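Local structure of p800 reaction center core protein (Heliobacterium modesticaldum, 5V8K) at residues Phe61-Tyr66 against Gly233-Tyr238; Leu259-Ile264 against His492-Leu497; Glu148-Ser153 against Thr164-His169. The protein forms the homodimeric photosynthetic reaction center of heliobacteria, holding bacteriochlorophyll g antenna and electron-transfer pigments and a [4Fe-4S] cluster shared between its two identical subunits. All coordinates share one frame; numbering follows the deposited sequence.

Contact 1. Residues Phe61-Tyr66 against Gly233-Tyr238; sequences FYARLY and GFMREY. With GBF (Bacteriochlorophyll g), chain J.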
loop_
_atom_site.group_PDB
_atom_site.type_symbol
_atom_site.label_atom_id
_atom_site.label_comp_id
_atom_site.label_asym_id
_atom_site.label_seq_id
_atom_site.Cartn_x
_atom_site.Cartn_y
_atom_site.Cartn_z
ATOM N N PHE A 61 3.079 -30.502 12.196
ATOM C CA PHE A 61 2.827 -31.371 13.343
ATOM C C PHE A 61 2.835 -32.843 12.931
ATOM O O PHE A 61 3.255 -33.713 13.711
ATOM C CB PHE A 61 1.499 -30.990 13.994
ATOM C CG PHE A 61 1.585 -29.767 14.816
ATOM C CD1 PHE A 61 1.372 -28.537 14.242
ATOM C CD2 PHE A 61 1.924 -29.829 16.143
ATOM C CE1 PHE A 61 1.463 -27.392 14.980
ATOM C CE2 PHE A 61 2.040 -28.656 16.911
ATOM C CZ PHE A 61 1.818 -27.457 16.333
ATOM N N TYR A 62 2.398 -33.135 11.707
ATOM C CA TYR A 62 2.511 -34.503 11.214
ATOM C C TYR A 62 3.956 -34.841 10.891
ATOM O O TYR A 62 4.373 -35.994 11.078
ATOM C CB TYR A 62 1.610 -34.718 9.987
ATOM C CG TYR A 62 0.238 -35.243 10.391
ATOM C CD1 TYR A 62 -0.790 -34.379 10.747
ATOM C CD2 TYR A 62 -0.011 -36.630 10.458
ATOM C CE1 TYR A 62 -2.021 -34.864 11.154
ATOM C CE2 TYR A 62 -1.233 -37.130 10.861
ATOM C CZ TYR A 62 -2.231 -36.256 11.191
ATOM O OH TYR A 62 -3.427 -36.754 11.585
ATOM N N ALA A 63 4.740 -33.855 10.424
ATOM C CA ALA A 63 6.172 -34.082 10.276
ATOM C C ALA A 63 6.803 -34.453 11.612
ATOM O O ALA A 63 7.722 -35.277 11.647
ATOM C CB ALA A 63 6.881 -32.847 9.686
ATOM N N ARG A 64 6.302 -33.898 12.719
ATOM C CA ARG A 64 6.789 -34.319 14.028
ATOM C C ARG A 64 6.427 -35.770 14.320
ATOM O O ARG A 64 7.261 -36.532 14.834
ATOM C CB ARG A 64 6.259 -33.393 15.117
ATOM C CG ARG A 64 6.949 -31.988 15.091
ATOM C CD ARG A 64 8.197 -31.985 15.996
ATOM N NE ARG A 64 7.794 -31.651 17.342
ATOM C CZ ARG A 64 8.138 -32.275 18.464
ATOM N NH1 ARG A 64 7.683 -31.785 19.603
ATOM N NH2 ARG A 64 8.886 -33.371 18.480
ATOM N N LEU A 65 5.188 -36.185 14.005
ATOM C CA LEU A 65 4.812 -37.580 14.245
ATOM C C LEU A 65 5.780 -38.497 13.529
ATOM O O LEU A 65 6.228 -39.515 14.080
ATOM C CB LEU A 65 3.395 -37.875 13.755
ATOM C CG LEU A 65 2.194 -37.237 14.442
ATOM C CD1 LEU A 65 0.932 -37.802 13.847
ATOM C CD2 LEU A 65 2.242 -37.505 15.895
ATOM N N TYR A 66 6.076 -38.154 12.276
ATOM C CA TYR A 66 7.031 -38.886 11.465
ATOM C C TYR A 66 8.381 -39.004 12.157
ATOM O O TYR A 66 8.952 -40.094 12.249
ATOM C CB TYR A 66 7.159 -38.179 10.123
ATOM C CG TYR A 66 8.247 -38.723 9.262
ATOM C CD1 TYR A 66 8.115 -39.960 8.656
ATOM C CD2 TYR A 66 9.418 -37.999 9.056
ATOM C CE1 TYR A 66 9.129 -40.472 7.852
ATOM C CE2 TYR A 66 10.426 -38.496 8.265
ATOM C CZ TYR A 66 10.267 -39.723 7.670
ATOM O OH TYR A 66 11.259 -40.222 6.896
ATOM N N GLY A 233 16.008 -31.693 9.287
ATOM C CA GLY A 233 15.778 -32.421 8.043
ATOM C C GLY A 233 14.580 -33.357 8.078
ATOM O O GLY A 233 14.191 -33.896 7.028
ATOM N N PHE A 234 13.986 -33.579 9.250
ATOM C CA PHE A 234 12.829 -34.465 9.263
ATOM C C PHE A 234 11.677 -33.843 8.495
ATOM O O PHE A 234 10.810 -34.560 8.011
ATOM C CB PHE A 234 12.408 -34.806 10.701
ATOM C CG PHE A 234 11.781 -33.654 11.463
ATOM C CD1 PHE A 234 10.407 -33.445 11.391
ATOM C CD2 PHE A 234 12.555 -32.799 12.257
ATOM C CE1 PHE A 234 9.797 -32.427 12.062
ATOM C CE2 PHE A 234 11.943 -31.736 12.981
ATOM C CZ PHE A 234 10.564 -31.541 12.874
ATOM N N MET A 235 11.677 -32.527 8.340
ATOM C CA MET A 235 10.630 -31.858 7.571
ATOM C C MET A 235 10.838 -32.011 6.073
ATOM O O MET A 235 9.854 -32.053 5.328
ATOM C CB MET A 235 10.560 -30.380 7.947
ATOM C CG MET A 235 9.749 -30.091 9.195
ATOM S SD MET A 235 9.835 -28.329 9.627
ATOM C CE MET A 235 11.325 -28.242 10.629
ATOM N N ARG A 236 12.086 -32.129 5.612
ATOM C CA ARG A 236 12.329 -32.484 4.210
ATOM C C ARG A 236 11.890 -33.920 3.940
ATOM O O ARG A 236 11.207 -34.198 2.951
ATOM C CB ARG A 236 13.814 -32.337 3.838
ATOM C CG ARG A 236 14.377 -30.924 3.753
ATOM C CD ARG A 236 15.853 -30.948 3.251
ATOM N NE ARG A 236 16.747 -31.564 4.232
ATOM C CZ ARG A 236 17.274 -32.784 4.134
ATOM N NH1 ARG A 236 17.037 -33.533 3.071
ATOM N NH2 ARG A 236 18.050 -33.255 5.105
ATOM N N GLU A 237 12.307 -34.846 4.804
ATOM C CA GLU A 237 12.038 -36.266 4.585
ATOM C C GLU A 237 10.554 -36.566 4.651
ATOM O O GLU A 237 10.027 -37.295 3.814
ATOM C CB GLU A 237 12.779 -37.093 5.629
ATOM C CG GLU A 237 14.288 -36.967 5.556
ATOM C CD GLU A 237 14.908 -38.009 4.703
ATOM O OE1 GLU A 237 15.364 -37.623 3.603
ATOM O OE2 GLU A 237 14.932 -39.195 5.131
ATOM N N TYR A 238 9.859 -36.020 5.650
ATOM C CA TYR A 238 8.431 -36.273 5.744
ATOM C C TYR A 238 7.714 -35.914 4.443
ATOM O O TYR A 238 6.887 -36.686 3.938
ATOM C CB TYR A 238 7.824 -35.521 6.937
ATOM C CG TYR A 238 6.339 -35.468 6.861
ATOM C CD1 TYR A 238 5.580 -36.591 7.121
ATOM C CD2 TYR A 238 5.700 -34.321 6.455
ATOM C CE1 TYR A 238 4.190 -36.564 7.002
ATOM C CE2 TYR A 238 4.330 -34.273 6.335
ATOM C CZ TYR A 238 3.575 -35.389 6.624
ATOM O OH TYR A 238 2.204 -35.361 6.492
HETATM MG MG GBF J . 2.874 -33.543 24.407
HETATM C CHA GBF J . 4.134 -33.131 21.160
HETATM C CHB GBF J . 3.927 -36.700 24.367
HETATM C CHC GBF J . 1.999 -33.591 27.722
HETATM C CHD GBF J . 2.349 -29.986 24.434
HETATM N NA GBF J . 3.659 -34.710 23.021
HETATM C C1A GBF J . 4.123 -34.499 21.783
HETATM C C2A GBF J . 4.948 -35.581 21.146
HETATM C C3A GBF J . 4.501 -36.752 22.009
HETATM C C4A GBF J . 4.002 -35.999 23.216
HETATM C CMA GBF J . 3.372 -37.603 21.391
HETATM C CAA GBF J . 6.477 -35.458 21.108
HETATM C CBA GBF J . 7.083 -35.139 22.459
HETATM C CGA GBF J . 6.917 -33.699 22.851
HETATM O O1A GBF J . 7.231 -32.783 22.103
HETATM O O2A GBF J . 6.856 -33.438 24.261
HETATM N NB GBF J . 3.040 -34.950 25.871
HETATM C C1B GBF J . 3.429 -36.222 25.673
HETATM C C2B GBF J . 3.415 -36.896 26.882
HETATM C C3B GBF J . 2.866 -36.030 27.813
HETATM C C4B GBF J . 2.574 -34.825 27.118
HETATM C CMB GBF J . 3.891 -38.305 27.131
HETATM C CAB GBF J . 2.705 -36.458 29.224
HETATM C CBB GBF J . 2.101 -35.856 30.211
HETATM N NC GBF J . 2.332 -32.104 25.761
HETATM C C1C GBF J . 1.949 -32.301 27.018
HETATM C C2C GBF J . 1.406 -31.268 27.937
HETATM C C3C GBF J . 1.587 -30.285 26.859
HETATM C C4C GBF J . 2.108 -30.776 25.660
HETATM C CMC GBF J . -0.054 -31.575 28.268
HETATM C CAC GBF J . 1.229 -28.845 27.001
HETATM C CBC GBF J . 0.677 -28.247 28.283
HETATM N ND GBF J . 3.127 -31.926 23.229
HETATM C C1D GBF J . 2.919 -30.613 23.229
HETATM C C2D GBF J . 3.273 -29.699 21.947
HETATM C C3D GBF J . 3.722 -30.842 21.284
HETATM C C4D GBF J . 3.651 -32.088 21.962
HETATM C CMD GBF J . 3.197 -28.247 21.604
HETATM C CAD GBF J . 4.273 -31.135 19.938
HETATM O OBD GBF J . 4.594 -30.422 18.941
HETATM C CBD GBF J . 4.451 -32.628 19.798
HETATM C CGD GBF J . 3.641 -33.190 18.679
HETATM O O1D GBF J . 2.455 -32.999 18.471
HETATM O O2D GBF J . 4.291 -34.029 17.741
HETATM C CED GBF J . 3.415 -34.363 16.670
HETATM C C1 GBF J . 6.391 -32.182 24.713
HETATM C C2 GBF J . 5.767 -32.315 26.089
HETATM C C3 GBF J . 6.512 -32.531 27.171
HETATM C C4 GBF J . 7.985 -32.642 26.997
HETATM C C5 GBF J . 5.865 -32.683 28.534
HETATM C C6 GBF J . 6.257 -34.008 29.188
HETATM C C7 GBF J . 5.519 -34.191 30.505
HETATM C C8 GBF J . 6.116 -34.660 31.618
HETATM C C9 GBF J . 5.336 -34.817 32.906
HETATM C C10 GBF J . 7.570 -35.023 31.639
HETATM O O HOH W 1 13.910 -39.767 7.767
#
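Ala-63 lies over the ring of Tyr-238 in this membrane-embedded, pigment-binding subunit, where the segments 61-66 and 234-238, on the short helices 58-67 and 234-240, cross at 94°, their axes 9.0 Å apart at closest approach. It is a CH-pi contact: CA of Ala-63 sits 4.0 Å from the ring centroid of Tyr-238, over the face, while its CB leans on CD2. The OH of this ring ends near CB of Tyr-62. A second CH-pi contact runs the other way: CA of Tyr-238 lies over one face of the Tyr-66 ring, 4.1 Å from its centroid. The two tyrosine rings themselves meet obliquely, planes 52° apart. Phe-234 brings CD1 to 3.3 Å from the carbonyl O of Ala-63, and its CZ touches CD of Arg-64. The CB of that arginine points away from the other segment, and its chain, bent at chi2 and chi3, ends with the guanidinium among the pigments. NE hydrogen-bonds O1A of a further bacteriochlorophyll g and NH2 hydrogen-bonds OBD of the chain Q pigment, while O2D of the chain J pigment lies over the guanidinium centre. A water links Tyr-66 OH to Glu-237 OE2, donating to the carboxylate. Arg-64 NH1 donates to O1A of the chain J bacteriochlorophyll at 2.7 Å, with an N-H...O angle of 143°.

Contact 2. Residues Leu259-Ile264 against His492-Leu497; sequences LVKQAI and HQLSPL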
loop_
_atom_site.group_PDB
_atom_site.type_symbol
_atom_site.label_atom_id
_atom_site.label_comp_id
_atom_site.label_asym_id
_atom_site.label_seq_id
_atom_site.Cartn_x
_atom_site.Cartn_y
_atom_site.Cartn_z
ATOM N N LEU A 259 8.580 -27.302 3.974
ATOM C CA LEU A 259 8.051 -27.235 5.332
ATOM C C LEU A 259 9.057 -26.612 6.284
ATOM O O LEU A 259 8.661 -25.915 7.221
ATOM C CB LEU A 259 7.657 -28.617 5.842
ATOM C CG LEU A 259 6.625 -29.379 5.013
ATOM C CD1 LEU A 259 6.313 -30.697 5.675
ATOM C CD2 LEU A 259 5.346 -28.529 4.868
ATOM N N VAL A 260 10.350 -26.855 6.055
ATOM C CA VAL A 260 11.366 -26.224 6.884
ATOM C C VAL A 260 11.220 -24.700 6.808
ATOM O O VAL A 260 11.274 -23.993 7.817
ATOM C CB VAL A 260 12.773 -26.661 6.462
ATOM C CG1 VAL A 260 13.805 -26.074 7.426
ATOM C CG2 VAL A 260 12.907 -28.153 6.402
ATOM N N LYS A 261 11.067 -24.174 5.603
ATOM C CA LYS A 261 10.970 -22.727 5.460
ATOM C C LYS A 261 9.669 -22.169 6.024
ATOM O O LYS A 261 9.655 -21.012 6.454
ATOM C CB LYS A 261 11.173 -22.338 4.001
ATOM C CG LYS A 261 12.584 -22.564 3.600
ATOM C CD LYS A 261 12.855 -22.243 2.160
ATOM C CE LYS A 261 12.261 -23.240 1.261
ATOM N NZ LYS A 261 12.488 -22.914 -0.159
ATOM N N GLN A 262 8.596 -22.964 6.095
ATOM C CA GLN A 262 7.403 -22.512 6.816
ATOM C C GLN A 262 7.691 -22.387 8.308
ATOM O O GLN A 262 7.318 -21.388 8.941
ATOM C CB GLN A 262 6.231 -23.458 6.584
ATOM C CG GLN A 262 5.600 -23.317 5.215
ATOM C CD GLN A 262 4.678 -24.495 4.842
ATOM O OE1 GLN A 262 4.028 -25.089 5.696
ATOM N NE2 GLN A 262 4.602 -24.796 3.567
ATOM N N ALA A 263 8.399 -23.356 8.876
ATOM C CA ALA A 263 8.770 -23.273 10.281
ATOM C C ALA A 263 9.693 -22.092 10.537
ATOM O O ALA A 263 9.599 -21.421 11.573
ATOM C CB ALA A 263 9.453 -24.550 10.719
ATOM N N ILE A 264 10.608 -21.844 9.610
ATOM C CA ILE A 264 11.554 -20.741 9.733
ATOM C C ILE A 264 10.810 -19.415 9.743
ATOM O O ILE A 264 11.064 -18.546 10.579
ATOM C CB ILE A 264 12.586 -20.804 8.594
ATOM C CG1 ILE A 264 13.572 -21.923 8.882
ATOM C CG2 ILE A 264 13.327 -19.457 8.437
ATOM C CD1 ILE A 264 14.479 -22.225 7.745
ATOM N N HIS A 492 21.323 -24.307 0.445
ATOM C CA HIS A 492 20.968 -24.990 -0.796
ATOM C C HIS A 492 20.209 -26.288 -0.540
ATOM O O HIS A 492 19.525 -26.773 -1.449
ATOM C CB HIS A 492 22.208 -25.235 -1.646
ATOM C CG HIS A 492 22.960 -26.472 -1.289
ATOM N ND1 HIS A 492 23.990 -26.474 -0.373
ATOM C CD2 HIS A 492 22.850 -27.746 -1.739
ATOM C CE1 HIS A 492 24.464 -27.703 -0.252
ATOM N NE2 HIS A 492 23.795 -28.490 -1.075
ATOM N N GLN A 493 20.316 -26.847 0.676
ATOM C CA GLN A 493 19.471 -27.972 1.106
ATOM C C GLN A 493 17.978 -27.636 1.074
ATOM O O GLN A 493 17.142 -28.523 0.866
ATOM C CB GLN A 493 19.820 -28.391 2.531
ATOM C CG GLN A 493 21.123 -29.086 2.676
ATOM C CD GLN A 493 21.067 -30.480 2.087
ATOM O OE1 GLN A 493 20.376 -31.363 2.609
ATOM N NE2 GLN A 493 21.759 -30.678 0.970
ATOM N N LEU A 494 17.625 -26.380 1.318
ATOM C CA LEU A 494 16.230 -25.955 1.403
ATOM C C LEU A 494 15.725 -25.220 0.168
ATOM O O LEU A 494 14.524 -25.290 -0.129
ATOM C CB LEU A 494 16.038 -25.047 2.623
ATOM C CG LEU A 494 16.671 -25.447 3.949
ATOM C CD1 LEU A 494 16.250 -24.389 4.949
ATOM C CD2 LEU A 494 16.171 -26.793 4.384
ATOM N N SER A 495 16.609 -24.503 -0.544
ATOM C CA SER A 495 16.216 -23.636 -1.639
ATOM C C SER A 495 17.285 -23.662 -2.731
ATOM O O SER A 495 18.474 -23.511 -2.420
ATOM C CB SER A 495 16.019 -22.188 -1.165
ATOM O OG SER A 495 15.104 -22.103 -0.095
ATOM N N PRO A 496 16.914 -23.855 -3.989
ATOM C CA PRO A 496 17.823 -23.498 -5.079
ATOM C C PRO A 496 18.003 -21.992 -5.155
ATOM O O PRO A 496 17.076 -21.215 -4.899
ATOM C CB PRO A 496 17.106 -24.007 -6.332
ATOM C CG PRO A 496 15.790 -24.424 -5.912
ATOM C CD PRO A 496 15.554 -24.062 -4.485
ATOM N N LEU A 497 19.206 -21.573 -5.520
ATOM C CA LEU A 497 19.421 -20.162 -5.818
ATOM C C LEU A 497 18.866 -19.865 -7.211
ATOM O O LEU A 497 19.411 -20.327 -8.209
ATOM C CB LEU A 497 20.904 -19.816 -5.719
ATOM C CG LEU A 497 21.207 -18.350 -5.986
ATOM C CD1 LEU A 497 20.637 -17.494 -4.899
ATOM C CD2 LEU A 497 22.696 -18.166 -6.050
#
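Lys-261 carries the polar half of this buried contact, reaching from the start of the long helix 258-291 to the loop that follows helix 475-488. Its NZ donates to Ser-495 OG at 2.7 Å and to the backbone O of Leu-494 at 3.1 Å. The second bond arrives from above the carbonyl plane, 47° out of it, with a C=O...N angle of 126°. A bend at chi3 (-72°) swings CE toward the loop, and both CD and CE run close to the serine hydroxyl. Ser-495 OG is also hydrogen-bonded to the carbonyl O of Ile-459, and NZ makes a salt bridge to Asp-460 OD1 and a hydrogen bond to Asn-255 OD1. Four oxygens thus surround the ammonium and share its three N-H; the carboxylate of Asp-460 would favour the charged form, though the nearby calcium would work against it.

The apolar half belongs to Leu-494, whose CD1 and CD2 pack on Val-260 and CD1 also on Ile-264, residues one helical turn apart. CG1 of Val-260 meets CD1 of Leu-494 at 3.9 Å and lies equally near CD2, the two side chains crossing at about a right angle. Ile-264 comes in differently, tip to tip, its CD1 4.0 Å from CD1 of Leu-494. Ile-264 also packs on helix 200-224, and Val-260 on Met-235.

Asp-460 is a calcium ligand, with Gln-509 and Leu-597, and the ion lies about 5 Å from the lysine side chain. The contact thus forms part of the second shell of a calcium site, with a lysine bridging a metal-binding aspartate and a loop.

Contact 3. Residues Glu148-Ser153 against Thr164-His169; sequences EPTGLS and TMAGNH. With GBF (Bacteriochlorophyll g), chain Q.
Ala-166 presents its CB to the loop 148-153, where the carbonyl O of Gly-151 approaches to 3.4 Å and OG1 of Thr-150 to 3.5 Å. Beside it, Leu-152 reaches over the helix backbone with CD1, 3.5 Å from N of Gly-167; CG anti to the backbone N (chi1 -172°) starts the chain in that direction. Farther along, the carbonyl O of Ser-153 takes two CA-H...O contacts, from Thr-164 CA at 3.4 Å and from Gly-167 CA at 3.3 Å. The first is practically straight, and glycine leaves room for the second, since a CB there would collide with this oxygen. OG of Ser-153 also touches CG2 of Thr-164.

Thr-150 OG1 donates to Gly-151 O at 2.8 Å, in the carbonyl plane and on a lone pair, while Gly-151 itself takes a positive phi. His-169, which does not touch the loop, is an axial ligand, binding the magnesium of the chain Q bacteriochlorophyll g through NE2 at 2.5 Å. Its ND1 donates to Met-165 O at 2.6 Å, with the oxygen in the imidazole plane, fixing the rotation of the ring, and Trp-131 packs edge-to-face with it.

Backbone bonds tie Thr-150 and Gly-151 to the end of helix 113-137, and Ser-153 to Ala-163. The loop, leaving the small hairpin of strands 140-141 and 147-148, thereby spans from that helix to the start of helix 162-186.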
loop_
_atom_site.group_PDB
_atom_site.type_symbol
_atom_site.label_atom_id
_atom_site.label_comp_id
_atom_site.label_asym_id
_atom_site.label_seq_id
_atom_site.Cartn_x
_atom_site.Cartn_y
_atom_site.Cartn_z
ATOM N N GLU A 148 13.798 -46.537 16.180
ATOM C CA GLU A 148 15.008 -47.198 16.668
ATOM C C GLU A 148 15.493 -46.556 17.967
ATOM O O GLU A 148 15.859 -45.368 17.967
ATOM C CB GLU A 148 16.139 -47.138 15.638
ATOM C CG GLU A 148 15.855 -47.805 14.299
ATOM C CD GLU A 148 16.999 -47.596 13.296
ATOM O OE1 GLU A 148 18.174 -47.587 13.728
ATOM O OE2 GLU A 148 16.727 -47.428 12.085
ATOM N N PRO A 149 15.525 -47.294 19.082
ATOM C CA PRO A 149 16.170 -46.770 20.293
ATOM C C PRO A 149 17.566 -46.259 19.970
ATOM O O PRO A 149 18.311 -46.875 19.209
ATOM C CB PRO A 149 16.196 -47.975 21.242
ATOM C CG PRO A 149 15.066 -48.854 20.745
ATOM C CD PRO A 149 15.037 -48.670 19.262
ATOM N N THR A 150 17.911 -45.102 20.525
ATOM C CA THR A 150 19.159 -44.457 20.144
ATOM C C THR A 150 20.370 -45.003 20.905
ATOM O O THR A 150 21.500 -44.901 20.407
ATOM C CB THR A 150 19.049 -42.939 20.338
ATOM O OG1 THR A 150 18.948 -42.608 21.730
ATOM C CG2 THR A 150 17.814 -42.382 19.602
ATOM N N GLY A 151 20.162 -45.609 22.071
ATOM C CA GLY A 151 21.246 -45.801 23.008
ATOM C C GLY A 151 21.593 -44.478 23.682
ATOM O O GLY A 151 20.905 -43.470 23.528
ATOM N N LEU A 152 22.684 -44.498 24.444
ATOM C CA LEU A 152 23.110 -43.360 25.249
ATOM C C LEU A 152 24.629 -43.304 25.224
ATOM O O LEU A 152 25.287 -44.274 25.595
ATOM C CB LEU A 152 22.607 -43.479 26.694
ATOM C CG LEU A 152 22.803 -42.276 27.616
ATOM C CD1 LEU A 152 22.085 -41.039 27.100
ATOM C CD2 LEU A 152 22.324 -42.642 29.014
ATOM N N SER A 153 25.184 -42.177 24.786
ATOM C CA SER A 153 26.630 -41.994 24.765
ATOM C C SER A 153 26.954 -40.566 25.173
ATOM O O SER A 153 26.190 -39.640 24.898
ATOM C CB SER A 153 27.223 -42.294 23.383
ATOM O OG SER A 153 28.555 -41.821 23.292
ATOM N N THR A 164 24.679 -39.998 21.123
ATOM C CA THR A 164 25.262 -38.801 21.732
ATOM C C THR A 164 24.248 -37.681 21.819
ATOM O O THR A 164 24.353 -36.822 22.701
ATOM C CB THR A 164 26.494 -38.290 20.964
ATOM O OG1 THR A 164 26.127 -37.931 19.617
ATOM C CG2 THR A 164 27.575 -39.336 20.941
ATOM N N MET A 165 23.274 -37.664 20.913
ATOM C CA MET A 165 22.219 -36.667 21.009
ATOM C C MET A 165 21.331 -36.951 22.211
ATOM O O MET A 165 20.849 -36.023 22.866
ATOM C CB MET A 165 21.403 -36.639 19.722
ATOM C CG MET A 165 20.329 -35.624 19.710
ATOM S SD MET A 165 20.969 -33.943 19.878
ATOM C CE MET A 165 21.563 -33.683 18.190
ATOM N N ALA A 166 21.099 -38.235 22.506
ATOM C CA ALA A 166 20.488 -38.600 23.775
ATOM C C ALA A 166 21.359 -38.167 24.946
ATOM O O ALA A 166 20.858 -37.604 25.923
ATOM C CB ALA A 166 20.233 -40.110 23.823
ATOM N N GLY A 167 22.663 -38.440 24.879
ATOM C CA GLY A 167 23.553 -37.980 25.932
ATOM C C GLY A 167 23.492 -36.473 26.128
ATOM O O GLY A 167 23.566 -35.982 27.260
ATOM N N ASN A 168 23.351 -35.723 25.027
ATOM C CA ASN A 168 23.247 -34.267 25.121
ATOM C C ASN A 168 22.067 -33.859 25.993
ATOM O O ASN A 168 22.171 -32.927 26.796
ATOM C CB ASN A 168 23.115 -33.656 23.733
ATOM C CG ASN A 168 22.749 -32.192 23.776
ATOM O OD1 ASN A 168 23.581 -31.343 24.089
ATOM N ND2 ASN A 168 21.491 -31.880 23.476
ATOM N N HIS A 169 20.941 -34.570 25.877
ATOM C CA HIS A 169 19.773 -34.221 26.682
ATOM C C HIS A 169 19.995 -34.548 28.148
ATOM O O HIS A 169 19.737 -33.713 29.026
ATOM C CB HIS A 169 18.543 -34.937 26.152
ATOM C CG HIS A 169 18.083 -34.403 24.841
ATOM N ND1 HIS A 169 18.733 -34.684 23.659
ATOM C CD2 HIS A 169 17.085 -33.550 24.528
ATOM C CE1 HIS A 169 18.123 -34.066 22.669
ATOM N NE2 HIS A 169 17.126 -33.366 23.171
HETATM MG MG GBF Q . 15.942 -31.428 22.232
HETATM C CHA GBF Q . 13.425 -33.013 20.409
HETATM C CHB GBF Q . 17.890 -31.532 19.584
HETATM C CHC GBF Q . 17.935 -29.240 24.002
HETATM C CHD GBF Q . 13.661 -31.445 24.998
HETATM N NA GBF Q . 15.688 -32.080 20.386
HETATM C C1A GBF Q . 14.713 -32.702 19.728
HETATM C C2A GBF Q . 14.828 -32.685 18.237
HETATM C C3A GBF Q . 16.351 -32.824 18.205
HETATM C C4A GBF Q . 16.671 -32.104 19.471
HETATM C CMA GBF Q . 16.887 -34.247 18.253
HETATM C CAA GBF Q . 14.281 -31.354 17.715
HETATM C CBA GBF Q . 14.809 -30.935 16.365
HETATM C CGA GBF Q . 16.070 -30.112 16.497
HETATM O O1A GBF Q . 16.993 -30.305 15.720
HETATM O O2A GBF Q . 16.331 -29.344 17.706
HETATM N NB GBF Q . 17.654 -30.439 21.774
HETATM C C1B GBF Q . 18.411 -30.705 20.708
HETATM C C2B GBF Q . 19.649 -30.076 20.874
HETATM C C3B GBF Q . 19.619 -29.438 22.111
HETATM C C4B GBF Q . 18.363 -29.713 22.653
HETATM C CMB GBF Q . 20.769 -30.113 19.867
HETATM C CAB GBF Q . 20.662 -28.620 22.772
HETATM C CBB GBF Q . 21.897 -28.392 22.388
HETATM N NC GBF Q . 15.817 -30.577 24.087
HETATM C C1C GBF Q . 16.677 -29.707 24.635
HETATM C C2C GBF Q . 16.537 -29.111 25.995
HETATM C C3C GBF Q . 15.265 -29.823 26.118
HETATM C C4C GBF Q . 14.891 -30.642 25.064
HETATM C CMC GBF Q . 17.636 -29.667 26.913
HETATM C CAC GBF Q . 14.412 -29.722 27.318
HETATM C CBC GBF Q . 14.763 -28.833 28.487
HETATM N ND GBF Q . 14.082 -32.028 22.726
HETATM C C1D GBF Q . 13.252 -32.071 23.748
HETATM C C2D GBF Q . 11.787 -32.736 23.634
HETATM C C3D GBF Q . 12.057 -33.036 22.287
HETATM C C4D GBF Q . 13.309 -32.654 21.758
HETATM C CMD GBF Q . 10.638 -32.950 24.583
HETATM C CAD GBF Q . 11.350 -33.723 21.176
HETATM O OBD GBF Q . 10.196 -34.255 21.005
HETATM C CBD GBF Q . 12.169 -33.621 19.941
HETATM C CGD GBF Q . 12.377 -34.956 19.270
HETATM O O1D GBF Q . 13.328 -35.693 19.470
HETATM O O2D GBF Q . 11.426 -35.394 18.315
HETATM C CED GBF Q . 11.658 -36.687 17.724
HETATM C C1 GBF Q . 17.439 -28.427 17.721
HETATM C C2 GBF Q . 17.541 -27.795 19.083
HETATM C C3 GBF Q . 17.698 -26.488 19.287
HETATM C C4 GBF Q . 17.827 -25.553 18.126
HETATM C C5 GBF Q . 17.746 -25.947 20.701
HETATM C C6 GBF Q . 16.467 -25.163 20.951
HETATM C C7 GBF Q . 16.449 -24.622 22.362
HETATM C C8 GBF Q . 17.000 -23.438 22.708
HETATM C C9 GBF Q . 17.678 -22.570 21.688
HETATM C C10 GBF Q . 16.967 -22.903 24.129
HETATM C C11 GBF Q . 16.146 -23.750 25.104
HETATM C C12 GBF Q . 16.070 -23.035 26.435
HETATM C C13 GBF Q . 16.053 -23.674 27.608
HETATM C C14 GBF Q . 16.104 -25.171 27.698
HETATM C C15 GBF Q . 15.972 -22.884 28.880
#

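Contacts 1 and 2 are both buried and adjoin each other: Met-235 packs on Leu-259 and Val-260, and Tyr-238 on Leu-259, so helix 234-240 lies against both helix 58-67 and helix 258-291. Contact 3, only partly buried and nested along the chain within the span closed by contact 1, touches neither; its centre is about 20 Å from that of contact 1 and about 27 Å from that of contact 2. The chain Q pigment nevertheless joins it to contact 1, bound by His-169 and Arg-64. Aromatic faces dominate contact 1, contact 2 pairs a lysine near calcium with a small apolar cluster round Leu-494, and contact 3 relies on small residues and CA-H...O contacts.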